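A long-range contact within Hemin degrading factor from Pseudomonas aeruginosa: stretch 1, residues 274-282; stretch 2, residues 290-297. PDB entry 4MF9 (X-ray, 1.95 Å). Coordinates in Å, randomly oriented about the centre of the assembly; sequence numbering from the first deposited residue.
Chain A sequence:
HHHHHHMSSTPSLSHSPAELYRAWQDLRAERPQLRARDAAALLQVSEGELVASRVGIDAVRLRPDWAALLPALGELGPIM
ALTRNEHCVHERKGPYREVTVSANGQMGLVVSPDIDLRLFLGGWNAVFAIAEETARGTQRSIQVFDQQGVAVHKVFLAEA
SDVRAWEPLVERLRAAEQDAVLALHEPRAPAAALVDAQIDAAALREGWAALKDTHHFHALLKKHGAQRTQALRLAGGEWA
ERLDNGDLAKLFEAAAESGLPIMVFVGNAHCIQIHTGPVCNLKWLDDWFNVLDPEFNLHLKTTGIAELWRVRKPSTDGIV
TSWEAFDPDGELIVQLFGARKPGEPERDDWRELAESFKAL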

ATOM      1  N   ILE A 274      -3.860  -5.883  -0.163  1.00 10.60           N
ATOM      2  CA  ILE A 274      -4.983  -6.260  -1.017  1.00  9.95           C
ATOM      3  C   ILE A 274      -6.196  -6.593  -0.158  1.00 12.01           C
ATOM      4  O   ILE A 274      -6.071  -7.240   0.885  1.00 13.72           O
ATOM      5  CB  ILE A 274      -4.617  -7.508  -1.875  1.00 10.42           C
ATOM      6  CG1 ILE A 274      -3.290  -7.298  -2.601  1.00 11.44           C
ATOM      7  CG2 ILE A 274      -5.699  -7.810  -2.894  1.00 12.58           C
ATOM      8  CD1 ILE A 274      -2.589  -8.599  -3.016  1.00 10.03           C
ATOM      9  N   HIS A 275      -7.364  -6.123  -0.582  1.00 12.10           N
ATOM     10  CA  HIS A 275      -8.625  -6.555   0.002  1.00 14.23           C
ATOM     11  C   HIS A 275      -9.368  -7.369  -1.039  1.00 17.27           C
ATOM     12  O   HIS A 275      -9.496  -6.928  -2.174  1.00 16.14           O
ATOM     13  CB  HIS A 275      -9.487  -5.363   0.371  1.00 13.30           C
ATOM     14  CG  HIS A 275     -10.936  -5.707   0.565  1.00 18.78           C
ATOM     15  ND1 HIS A 275     -11.400  -6.366   1.684  1.00 17.94           N
ATOM     16  CD2 HIS A 275     -12.018  -5.493  -0.222  1.00 16.83           C
ATOM     17  CE1 HIS A 275     -12.708  -6.530   1.585  1.00 18.77           C
ATOM     18  NE2 HIS A 275     -13.108  -6.018   0.433  1.00 16.49           N
ATOM     19  N   THR A 276      -9.845  -8.550  -0.655  1.00 17.39           N
ATOM     20  CA  THR A 276     -10.705  -9.348  -1.522  1.00 17.54           C
ATOM     21  C   THR A 276     -12.075  -9.479  -0.871  1.00 19.12           C
ATOM     22  O   THR A 276     -12.181  -9.832   0.300  1.00 21.55           O
ATOM     23  CB  THR A 276     -10.121 -10.746  -1.773  1.00 17.92           C
ATOM     24  OG1 THR A 276      -8.822 -10.625  -2.371  1.00 13.30           O
ATOM     25  CG2 THR A 276     -11.021 -11.543  -2.698  1.00 19.86           C
ATOM     26  N   GLY A 277     -13.123  -9.168  -1.624  1.00 18.96           N
ATOM     27  CA  GLY A 277     -14.473  -9.293  -1.114  1.00 20.94           C
ATOM     28  C   GLY A 277     -15.322  -8.102  -1.484  1.00 18.26           C
ATOM     29  O   GLY A 277     -14.868  -7.191  -2.176  1.00 18.97           O
ATOM     30  N   PRO A 278     -16.565  -8.079  -1.058  1.00 24.81           N
ATOM     31  CA  PRO A 278     -17.450  -6.938  -1.335  1.00 20.96           C
ATOM     32  C   PRO A 278     -17.120  -5.714  -0.522  1.00 18.88           C
ATOM     33  O   PRO A 278     -16.434  -5.815   0.424  1.00 23.84           O
ATOM     34  CB  PRO A 278     -18.806  -7.468  -0.927  1.00 25.06           C
ATOM     35  CG  PRO A 278     -18.481  -8.396   0.150  1.00 28.12           C
ATOM     36  CD  PRO A 278     -17.257  -9.112  -0.299  1.00 23.86           C
ATOM     37  N   VAL A 279     -17.607  -4.586  -0.935  1.00 14.16           N
ATOM     38  CA  VAL A 279     -17.604  -3.407  -0.131  1.00 18.54           C
ATOM     39  C   VAL A 279     -19.056  -3.067   0.125  1.00 22.70           C
ATOM     40  O   VAL A 279     -19.882  -3.410  -0.664  1.00 24.38           O
ATOM     41  CB  VAL A 279     -16.831  -2.286  -0.771  1.00 16.51           C
ATOM     42  CG1 VAL A 279     -15.369  -2.709  -0.873  1.00 17.61           C
ATOM     43  CG2 VAL A 279     -17.379  -1.951  -2.125  1.00 15.64           C
ATOM     44  N   CYS A 280     -19.384  -2.548   1.288  1.00 22.45           N
ATOM     45  CA  CYS A 280     -20.792  -2.315   1.625  1.00 24.46           C
ATOM     46  C   CYS A 280     -21.046  -0.878   2.008  1.00 22.61           C
ATOM     47  O   CYS A 280     -21.862  -0.204   1.395  1.00 21.06           O
ATOM     48  CB  CYS A 280     -21.253  -3.216   2.777  1.00 19.75           C
ATOM     49  SG  CYS A 280     -21.077  -4.990   2.476  1.00 38.90           S
ATOM     50  N   ASN A 281     -20.302  -0.388   2.975  1.00 22.48           N
ATOM     51  CA  ASN A 281     -20.605   0.889   3.536  1.00 22.85           C
ATOM     52  C   ASN A 281     -19.675   1.911   3.051  1.00 22.69           C
ATOM     53  O   ASN A 281     -18.532   1.787   3.292  1.00 25.04           O
ATOM     54  CB  ASN A 281     -20.524   0.764   5.068  1.00 23.93           C
ATOM     55  CG  ASN A 281     -21.430   1.703   5.735  1.00 30.63           C
ATOM     56  OD1 ASN A 281     -21.090   2.844   5.956  1.00 35.26           O
ATOM     57  ND2 ASN A 281     -22.615   1.238   6.037  1.00 34.54           N
ATOM     58  N   LEU A 282     -20.171   2.940   2.383  1.00 20.58           N
ATOM     59  CA  LEU A 282     -19.368   3.889   1.699  1.00 16.45           C
ATOM     60  C   LEU A 282     -19.725   5.311   2.109  1.00 18.28           C
ATOM     61  O   LEU A 282     -20.855   5.588   2.326  1.00 23.30           O
ATOM     62  CB  LEU A 282     -19.569   3.749   0.189  1.00 18.68           C
ATOM     63  CG  LEU A 282     -18.987   2.585  -0.614  1.00 24.58           C
ATOM     64  CD1 LEU A 282     -18.559   1.445   0.233  1.00 20.42           C
ATOM     65  CD2 LEU A 282     -19.904   2.118  -1.736  1.00 21.53           C
ATOM     66  N   ASN A 290     -14.574   7.098   1.004  1.00 12.46           N
ATOM     67  CA  ASN A 290     -14.222   6.109   2.011  1.00 14.00           C
ATOM     68  C   ASN A 290     -15.016   4.821   1.936  1.00 12.41           C
ATOM     69  O   ASN A 290     -16.228   4.840   1.719  1.00 14.65           O
ATOM     70  CB  ASN A 290     -14.379   6.713   3.425  1.00 10.89           C
ATOM     71  CG  ASN A 290     -13.654   8.030   3.578  1.00 14.31           C
ATOM     72  OD1 ASN A 290     -12.433   8.062   3.782  1.00 12.33           O
ATOM     73  ND2 ASN A 290     -14.400   9.135   3.496  1.00 14.77           N
ATOM     74  N   VAL A 291     -14.323   3.700   2.112  1.00 11.36           N
ATOM     75  CA  VAL A 291     -14.973   2.424   2.395  1.00 14.05           C
ATOM     76  C   VAL A 291     -14.885   2.245   3.905  1.00 18.97           C
ATOM     77  O   VAL A 291     -13.808   2.403   4.481  1.00 14.17           O
ATOM     78  CB  VAL A 291     -14.286   1.252   1.673  1.00 14.89           C
ATOM     79  CG1 VAL A 291     -14.905  -0.080   2.086  1.00 13.95           C
ATOM     80  CG2 VAL A 291     -14.400   1.433   0.173  1.00 12.56           C
ATOM     81  N   LEU A 292     -15.974   1.857   4.543  1.00 17.73           N
ATOM     82  CA  LEU A 292     -16.005   1.808   5.989  1.00 19.24           C
ATOM     83  C   LEU A 292     -16.681   0.610   6.555  1.00 21.18           C
ATOM     84  O   LEU A 292     -17.671   0.679   7.217  1.00 22.23           O
ATOM     85  CB  LEU A 292     -16.635   3.069   6.530  1.00 17.59           C
ATOM     86  CG  LEU A 292     -15.953   4.346   6.173  1.00 16.83           C
ATOM     87  CD1 LEU A 292     -16.923   5.443   6.490  1.00 19.26           C
ATOM     88  CD2 LEU A 292     -14.673   4.511   6.933  1.00 14.69           C
ATOM     89  N   ASP A 293     -16.120  -0.511   6.258  1.00 18.99           N
ATOM     90  CA  ASP A 293     -16.713  -1.788   6.637  1.00 23.09           C
ATOM     91  C   ASP A 293     -16.018  -2.350   7.877  1.00 25.85           C
ATOM     92  O   ASP A 293     -14.890  -1.950   8.196  1.00 23.39           O
ATOM     93  CB  ASP A 293     -16.621  -2.776   5.466  1.00 19.14           C
ATOM     94  CG  ASP A 293     -17.581  -2.433   4.338  1.00 21.29           C
ATOM     95  OD1 ASP A 293     -18.642  -1.849   4.616  1.00 21.17           O
ATOM     96  OD2 ASP A 293     -17.276  -2.747   3.171  1.00 20.67           O
ATOM     97  N   PRO A 294     -16.619  -3.337   8.495  1.00 27.67           N
ATOM     98  CA  PRO A 294     -16.101  -3.811   9.762  1.00 26.56           C
ATOM     99  C   PRO A 294     -14.635  -4.267   9.646  1.00 29.07           C
ATOM    100  O   PRO A 294     -13.843  -3.824  10.419  1.00 28.07           O
ATOM    101  CB  PRO A 294     -16.998  -4.990  10.039  1.00 26.83           C
ATOM    102  CG  PRO A 294     -18.298  -4.610   9.421  1.00 27.79           C
ATOM    103  CD  PRO A 294     -18.072  -3.461   8.485  1.00 25.35           C
ATOM    104  N   GLU A 295     -14.283  -5.097   8.689  1.00 24.01           N
ATOM    105  CA  GLU A 295     -12.920  -5.558   8.554  1.00 22.18           C
ATOM    106  C   GLU A 295     -12.045  -4.807   7.553  1.00 17.92           C
ATOM    107  O   GLU A 295     -10.924  -5.124   7.400  1.00 17.34           O
ATOM    108  CB  GLU A 295     -12.883  -7.047   8.330  1.00 23.84           C
ATOM    109  CG  GLU A 295     -13.770  -7.846   9.243  1.00 27.93           C
ATOM    110  CD  GLU A 295     -13.312  -7.847  10.713  1.00 32.47           C
ATOM    111  OE1 GLU A 295     -12.138  -8.004  10.980  1.00 33.40           O
ATOM    112  OE2 GLU A 295     -14.150  -7.755  11.627  1.00 38.56           O
ATOM    113  N   PHE A 296     -12.580  -3.801   6.917  1.00 14.20           N
ATOM    114  CA  PHE A 296     -11.867  -3.115   5.843  1.00 14.91           C
ATOM    115  C   PHE A 296     -12.234  -1.640   5.754  1.00 15.66           C
ATOM    116  O   PHE A 296     -13.399  -1.290   5.549  1.00 18.44           O
ATOM    117  CB  PHE A 296     -12.198  -3.788   4.503  1.00 15.03           C
ATOM    118  CG  PHE A 296     -11.593  -3.106   3.297  1.00 17.03           C
ATOM    119  CD1 PHE A 296     -10.239  -2.817   3.253  1.00 13.26           C
ATOM    120  CD2 PHE A 296     -12.380  -2.809   2.177  1.00 14.53           C
ATOM    121  CE1 PHE A 296      -9.680  -2.214   2.132  1.00 14.88           C
ATOM    122  CE2 PHE A 296     -11.835  -2.200   1.065  1.00 13.70           C
ATOM    123  CZ  PHE A 296     -10.480  -1.912   1.028  1.00 12.90           C
ATOM    124  N   ASN A 297     -11.264  -0.770   5.883  1.00 11.23           N
ATOM    125  CA  ASN A 297     -11.446   0.630   5.639  1.00 13.05           C
ATOM    126  C   ASN A 297     -10.529   1.136   4.541  1.00 15.05           C
ATOM    127  O   ASN A 297      -9.431   0.700   4.433  1.00 14.34           O
ATOM    128  CB  ASN A 297     -11.200   1.440   6.890  1.00 18.52           C
ATOM    129  CG  ASN A 297     -12.356   1.416   7.862  1.00 20.07           C
ATOM    130  OD1 ASN A 297     -13.282   0.681   7.728  1.00 19.14           O
ATOM    131  ND2 ASN A 297     -12.296   2.274   8.814  1.00 22.43           N
TER
HETATM  132  O   HOH W   1     -15.406  -4.875   2.894  1.00 18.26           O

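The two stretches of this hemin degrading factor meet along a short antiparallel seam and, beyond it, through side chains; together they bury 435 Å² of surface. Three residues organise the contact: F296, D293 and N281.

At the seam, L282 pairs with V291 as an antiparallel, non-hydrogen-bonded bridge, their CA atoms 4.7 Å apart. Such a pair sends its two side chains to the same face of the sheet, and here CD1 of L282 comes within 4.2 Å of CG2 of V291, an apolar contact. The backbone of L282 also takes part, since its CA lies 3.3 Å from N290 O in a CA-H...O contact, a common companion of antiparallel pairing.

One residue back, N281 supplies the direct backbone hydrogen bond between the stretches: L292 N donates to N281 O over 2.8 Å, at an N-H...acceptor angle of 157°. The CB of N281 points toward the other stretch, and its closest side-chain approach is CB to D293 OD1, 3.3 Å. The residue covers much surface, yet its side chain makes no hydrogen bond to stretch 2; its backbone does that work, through the carbonyl to L292 and through the amide to D293.

D293 holds the loop just before the bridge. Its CB points sideways, but the end of the side chain comes nearer to stretch 1, and with chi1 at -72° (m) the carboxylate meets two successive backbone amides. C280 N donates to D293 OD2 and N281 N to D293 OD1, each over 2.8 Å at 153°. One oxygen for each amide satisfies two N-H groups of a loop segment, and the negative charge of a carboxylate, the usual state of an aspartate, makes it a strong acceptor. D293 OD2 also receives a hydrogen bond from water 1, 2.8 Å from the water O, and the same water donates to P278 O, also 2.8 Å from the water O. The water thus bridges the loop and the acid where P278 O and D293 OD2 stand 4.2 Å apart. Within stretch 2, two backbone hydrogen bonds tie D293 to F296, D293 N to F296 O at 2.9 Å and F296 N to D293 O at 3.2 Å, closing the turn through P294 and E295.

F296, which covers the most surface, points its CB toward stretch 1 and stacks on H275. The rings are nearly parallel, with planes at 4° and centroids 3.9 Å apart in an offset stack; H275 CD2 lies 3.5 Å from F296 CE2. H275 CB sits over the same phenyl ring, 3.7 Å from its centroid, adding a CH-pi contact. On its own side, H275 NE2 makes weak hydrogen bonds to G277 O (3.4 Å) and P278 O (3.3 Å), which link the imidazole to the chain that follows. V279 CG1 fills in at the edge of the phenyl ring, 4.1 Å from F296 CE2, and also touches V291 CG1 at 4.0 Å, joining the aromatic pair to the apolar side chains near the bridge.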